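Side-chain contacts in glucosamine--fructose-6-phosphate aminotransferase [isomerizing] (Francisella tularensis subsp. tularensis, PDB 3TBF), which probably catalyses, with its glutaminase half, the formation of glucosamine 6-phosphate from fructose 6-phosphate and glutamine, the deposited fragment being the C-terminal, isomerising domain: residues 156-159 against 165-168; 8-13 against 17-22. One frame throughout, in Å; residues are numbered along the deposited sequence.

Interaction 1 of 2, residues 156-159 against 165-168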
loop_
_atom_site.group_PDB
_atom_site.type_symbol
_atom_site.label_atom_id
_atom_site.label_comp_id
_atom_site.label_asym_id
_atom_site.label_seq_id
_atom_site.Cartn_x
_atom_site.Cartn_y
_atom_site.Cartn_z
ATOM N N GLY A 156 -28.223 -0.969 3.749
ATOM C CA GLY A 156 -29.126 -2.080 3.422
ATOM C C GLY A 156 -28.289 -3.262 2.979
ATOM O O GLY A 156 -27.120 -3.289 3.252
ATOM N N VAL A 157 -28.864 -4.210 2.255
ATOM C CA VAL A 157 -28.191 -5.458 1.930
ATOM C C VAL A 157 -27.584 -5.381 0.539
ATOM O O VAL A 157 -28.172 -4.732 -0.348
ATOM C CB VAL A 157 -29.238 -6.631 1.935
ATOM C CG1 VAL A 157 -28.542 -7.970 1.745
ATOM C CG2 VAL A 157 -30.087 -6.611 3.226
ATOM N N GLU A 158 -26.460 -6.071 0.334
ATOM C CA GLU A 158 -25.795 -6.177 -0.981
ATOM C C GLU A 158 -25.777 -7.597 -1.599
ATOM O O GLU A 158 -25.320 -8.537 -0.972
ATOM C CB GLU A 158 -24.336 -5.710 -0.880
ATOM C CG GLU A 158 -24.161 -4.197 -0.886
ATOM C CD GLU A 158 -22.701 -3.749 -0.965
ATOM O OE1 GLU A 158 -21.790 -4.600 -0.801
ATOM O OE2 GLU A 158 -22.459 -2.540 -1.199
ATOM N N ILE A 159 -26.257 -7.731 -2.835
ATOM C CA ILE A 159 -26.182 -8.981 -3.579
ATOM C C ILE A 159 -25.161 -8.880 -4.733
ATOM O O ILE A 159 -24.740 -9.883 -5.276
ATOM C CB ILE A 159 -27.617 -9.392 -4.041
ATOM C CG1 ILE A 159 -28.445 -9.818 -2.815
ATOM C CG2 ILE A 159 -27.611 -10.538 -5.080
ATOM C CD1 ILE A 159 -29.902 -9.990 -3.087
ATOM N N LYS A 165 -22.616 0.383 -2.565
ATOM C CA LYS A 165 -23.155 1.273 -1.565
ATOM C C LYS A 165 -22.535 1.096 -0.184
ATOM O O LYS A 165 -22.532 2.019 0.617
ATOM C CB LYS A 165 -24.661 1.167 -1.543
ATOM C CG LYS A 165 -25.153 -0.126 -1.020
ATOM C CD LYS A 165 -26.576 -0.339 -1.313
ATOM C CE LYS A 165 -27.025 -1.648 -0.651
ATOM N NZ LYS A 165 -28.523 -1.701 -0.493
ATOM N N ALA A 166 -21.965 -0.069 0.101
ATOM C CA ALA A 166 -21.244 -0.269 1.364
ATOM C C ALA A 166 -19.977 0.587 1.411
ATOM O O ALA A 166 -19.585 1.024 2.473
ATOM C CB ALA A 166 -20.885 -1.694 1.541
ATOM N N PHE A 167 -19.333 0.810 0.272
ATOM C CA PHE A 167 -18.153 1.605 0.247
ATOM C C PHE A 167 -18.435 3.088 0.417
ATOM O O PHE A 167 -17.799 3.746 1.227
ATOM C CB PHE A 167 -17.402 1.392 -1.051
ATOM C CG PHE A 167 -16.189 2.264 -1.191
ATOM C CD1 PHE A 167 -15.050 1.990 -0.491
ATOM C CD2 PHE A 167 -16.195 3.334 -2.043
ATOM C CE1 PHE A 167 -13.896 2.793 -0.655
ATOM C CE2 PHE A 167 -15.071 4.140 -2.223
ATOM C CZ PHE A 167 -13.936 3.904 -1.507
ATOM N N THR A 168 -19.396 3.613 -0.337
ATOM C CA THR A 168 -19.719 5.011 -0.242
ATOM C C THR A 168 -20.301 5.392 1.110
ATOM O O THR A 168 -19.927 6.427 1.629
ATOM C CB THR A 168 -20.605 5.455 -1.390
ATOM O OG1 THR A 168 -21.730 4.575 -1.505
ATOM C CG2 THR A 168 -19.785 5.502 -2.686
#

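Interaction 2 of 2, residues 8-13 against 17-22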
loop_
_atom_site.group_PDB
_atom_site.type_symbol
_atom_site.label_atom_id
_atom_site.label_comp_id
_atom_site.label_asym_id
_atom_site.label_seq_id
_atom_site.Cartn_x
_atom_site.Cartn_y
_atom_site.Cartn_z
ATOM N N ASP A 8 -36.018 -4.263 -8.272
ATOM C CA ASP A 8 -36.668 -2.950 -8.374
ATOM C C ASP A 8 -36.696 -2.427 -9.791
ATOM O O ASP A 8 -36.746 -1.210 -10.002
ATOM C CB ASP A 8 -35.997 -1.917 -7.465
ATOM C CG ASP A 8 -36.335 -2.135 -5.985
ATOM O OD1 ASP A 8 -37.151 -3.066 -5.698
ATOM O OD2 ASP A 8 -35.788 -1.376 -5.122
ATOM N N GLY A 9 -36.666 -3.348 -10.756
ATOM C CA GLY A 9 -36.720 -2.999 -12.156
ATOM C C GLY A 9 -35.383 -2.919 -12.816
ATOM O O GLY A 9 -35.308 -2.821 -14.035
ATOM N N TYR A 10 -34.303 -2.964 -12.027
ATOM C CA TYR A 10 -32.961 -2.890 -12.602
ATOM C C TYR A 10 -32.612 -4.220 -13.176
ATOM O O TYR A 10 -33.105 -5.191 -12.747
ATOM C CB TYR A 10 -31.915 -2.448 -11.568
ATOM C CG TYR A 10 -32.141 -1.040 -11.139
ATOM C CD1 TYR A 10 -31.637 -0.001 -11.886
ATOM C CD2 TYR A 10 -32.942 -0.734 -10.036
ATOM C CE1 TYR A 10 -31.860 1.270 -11.538
ATOM C CE2 TYR A 10 -33.150 0.555 -9.667
ATOM C CZ TYR A 10 -32.605 1.550 -10.436
ATOM O OH TYR A 10 -32.764 2.860 -10.137
ATOM N N LYS A 11 -31.711 -4.230 -14.144
ATOM C CA LYS A 11 -31.288 -5.433 -14.860
ATOM C C LYS A 11 -30.547 -6.446 -13.995
ATOM O O LYS A 11 -30.638 -7.630 -14.238
ATOM C CB LYS A 11 -30.362 -4.993 -15.989
ATOM C CG LYS A 11 -30.377 -5.865 -17.240
ATOM C CD LYS A 11 -31.038 -5.113 -18.378
ATOM C CE LYS A 11 -30.243 -3.858 -18.803
ATOM N NZ LYS A 11 -30.914 -3.176 -19.984
ATOM N N HIS A 12 -29.807 -5.956 -13.001
ATOM C CA HIS A 12 -28.968 -6.746 -12.104
ATOM C C HIS A 12 -29.006 -6.102 -10.744
ATOM O O HIS A 12 -29.201 -4.882 -10.651
ATOM C CB HIS A 12 -27.529 -6.704 -12.574
ATOM C CG HIS A 12 -27.314 -7.378 -13.882
ATOM N ND1 HIS A 12 -27.361 -6.703 -15.086
ATOM C CD2 HIS A 12 -27.088 -8.676 -14.184
ATOM C CE1 HIS A 12 -27.156 -7.557 -16.073
ATOM N NE2 HIS A 12 -26.987 -8.758 -15.552
ATOM N N TYR A 13 -28.807 -6.870 -9.696
ATOM C CA TYR A 13 -28.761 -6.287 -8.369
ATOM C C TYR A 13 -27.635 -5.283 -8.227
ATOM O O TYR A 13 -27.790 -4.242 -7.575
ATOM C CB TYR A 13 -28.597 -7.336 -7.277
ATOM C CG TYR A 13 -29.788 -8.195 -7.062
ATOM C CD1 TYR A 13 -30.797 -7.826 -6.174
ATOM C CD2 TYR A 13 -29.911 -9.394 -7.741
ATOM C CE1 TYR A 13 -31.925 -8.649 -5.985
ATOM C CE2 TYR A 13 -31.013 -10.214 -7.576
ATOM C CZ TYR A 13 -32.005 -9.860 -6.697
ATOM O OH TYR A 13 -33.064 -10.739 -6.559
ATOM N N GLU A 17 -27.926 -1.395 -6.788
ATOM C CA GLU A 17 -27.224 -0.951 -5.612
ATOM C C GLU A 17 -26.436 0.277 -5.912
ATOM O O GLU A 17 -26.309 1.151 -5.075
ATOM C CB GLU A 17 -26.376 -2.064 -5.026
ATOM C CG GLU A 17 -27.254 -3.041 -4.199
ATOM C CD GLU A 17 -26.783 -4.514 -4.215
ATOM O OE1 GLU A 17 -25.553 -4.762 -4.284
ATOM O OE2 GLU A 17 -27.654 -5.425 -4.141
ATOM N N ILE A 18 -25.917 0.377 -7.114
ATOM C CA ILE A 18 -25.222 1.578 -7.485
ATOM C C ILE A 18 -26.225 2.711 -7.475
ATOM O O ILE A 18 -25.907 3.799 -7.008
ATOM C CB ILE A 18 -24.614 1.450 -8.852
ATOM C CG1 ILE A 18 -23.409 0.529 -8.789
ATOM C CG2 ILE A 18 -24.196 2.762 -9.340
ATOM C CD1 ILE A 18 -22.884 0.129 -10.133
ATOM N N TYR A 19 -27.439 2.436 -7.945
ATOM C CA TYR A 19 -28.485 3.461 -7.987
ATOM C C TYR A 19 -29.170 3.720 -6.674
ATOM O O TYR A 19 -29.893 4.675 -6.609
ATOM C CB TYR A 19 -29.535 3.171 -9.047
ATOM C CG TYR A 19 -29.116 3.682 -10.389
ATOM C CD1 TYR A 19 -28.261 2.956 -11.186
ATOM C CD2 TYR A 19 -29.589 4.885 -10.870
ATOM C CE1 TYR A 19 -27.887 3.417 -12.441
ATOM C CE2 TYR A 19 -29.236 5.347 -12.122
ATOM C CZ TYR A 19 -28.380 4.596 -12.910
ATOM O OH TYR A 19 -27.970 5.060 -14.148
ATOM N N GLU A 20 -28.925 2.912 -5.638
ATOM C CA GLU A 20 -29.452 3.212 -4.304
ATOM C C GLU A 20 -28.551 4.171 -3.538
ATOM O O GLU A 20 -28.851 4.584 -2.438
ATOM C CB GLU A 20 -29.519 1.946 -3.484
ATOM C CG GLU A 20 -30.696 1.038 -3.726
ATOM C CD GLU A 20 -30.716 -0.129 -2.714
ATOM O OE1 GLU A 20 -29.987 -1.134 -2.904
ATOM O OE2 GLU A 20 -31.453 -0.025 -1.713
ATOM N N GLN A 21 -27.406 4.527 -4.094
ATOM C CA GLN A 21 -26.416 5.236 -3.298
ATOM C C GLN A 21 -26.845 6.598 -2.849
ATOM O O GLN A 21 -26.541 7.012 -1.774
ATOM C CB GLN A 21 -25.060 5.273 -4.025
ATOM C CG GLN A 21 -24.385 3.931 -3.960
ATOM C CD GLN A 21 -23.126 3.872 -4.702
ATOM O OE1 GLN A 21 -22.025 3.652 -4.124
ATOM N NE2 GLN A 21 -23.247 3.972 -6.009
ATOM N N PRO A 22 -27.570 7.318 -3.668
ATOM C CA PRO A 22 -28.068 8.610 -3.161
ATOM C C PRO A 22 -28.962 8.491 -1.931
ATOM O O PRO A 22 -28.815 9.260 -1.012
ATOM C CB PRO A 22 -28.859 9.167 -4.349
ATOM C CG PRO A 22 -28.159 8.590 -5.495
ATOM C CD PRO A 22 -27.890 7.151 -5.085
#

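Interaction 1 of 2, residues 156-159 against 165-168
One oxygen, E158 OE2, takes backbone N-H groups from the start of helix 165-184: A166 N donates to it over 2.8 Å at an N-H...O angle of 157°, and the backbone N of T164 donates as well. The helix follows the last strand, 149-152, of the parallel five-stranded sheet in the first SIS domain, and the loop between them folds back so that one of its own carboxylates sits on the opening turn. The A166 N-H meets the oxygen from above the carboxylate plane, 38° out of it. K165 N lies 3.2 Å from E158 OE2, but its angle is too poor for a bond. Helix N termini present N-H groups of this kind, and here two of them hold one oxygen and fix the carboxylate at the helix start.

K165 reaches the other way. Its CG stands between the backbone N and the carbonyl carbon (chi1 69°), and from there the extended chain runs alongside E158 in the opposite direction, CE passing E158 CG at 3.8 Å. The two charged ends therefore finish well apart, E158 OE2 and K165 NZ being 6.2 Å from each other. The ammonium pairs instead with E20, in a salt bridge, and gives a further hydrogen bond to the loop backbone, K165 NZ to V157 O at 3.1 Å, arriving above the carbonyl plane. On the same side of the carboxylate as its own N, the methyl of A166 packs against the acid itself, CB lying 3.3 Å from E158 OE2.

Interaction 2 of 2, residues 8-13 against 17-22
Y10 and Y19 both carry CG beside the backbone N and anti to the carbonyl carbon (chi1 -67° and -85°), and in these rotamers the two side chains cross at about a right angle. The phenol end of Y10 is laid against the root of Y19: Y10 OH comes to 3.4 Å from Y19 CB, and Y10 CZ to 3.7 Å from the same carbon. Y10 CE1 lies over one face of the Y19 ring, 3.8 Å from Y19 CG. The planes are inclined by only 30°, but the rings are slid so far apart, with centroids separated by 5.4 Å, that they barely overlap. This is a displaced contact at the ring margin and not a full stack. Beyond it, the Y19 hydroxyl is hydrogen-bonded to D214.

Helix 13-19 supplies the second half of the contact. H12 occupies its N-cap position, and Y13 opens the first turn, whose i to i+4 bond runs from E17 N to Y13 O at 3.0 Å. The irregular lead-in 8-12 thus runs into a short helix that lies, through E17, on the loop between the last strand of the first SIS domain's parallel sheet and helix 165-184. The E17 side chain bends at chi2, which keeps its carboxylate beside the same turn: E17 CD stands 3.5 Å from Y13 O, and E17 OE2 packs on Y13 CB. Its oxygens are hydrogen-bonded to the backbone of that loop, OE2 to the N of I159 and OE1 to the N of G160.

From the N terminus, interaction 2 comes first, a local closure: the chain turns back on itself within the first turns of helix 13-19, and residues 8-13 meet that helix through E17 and Y19. The chain then passes through the first parallel sheet, and interaction 1 closes the loop between strand 149-152 and helix 165-184. The two are in series, neither nested nor crossed, yet their centres lie about 10 Å apart on the same side of the chain's centre. They touch directly: K165 forms a salt bridge with E20, T168 OG1 is probably hydrogen-bonded to Q21 OE1, and E17 packs on E158. The N-terminal helices are thereby joined to the start of helix 165-184.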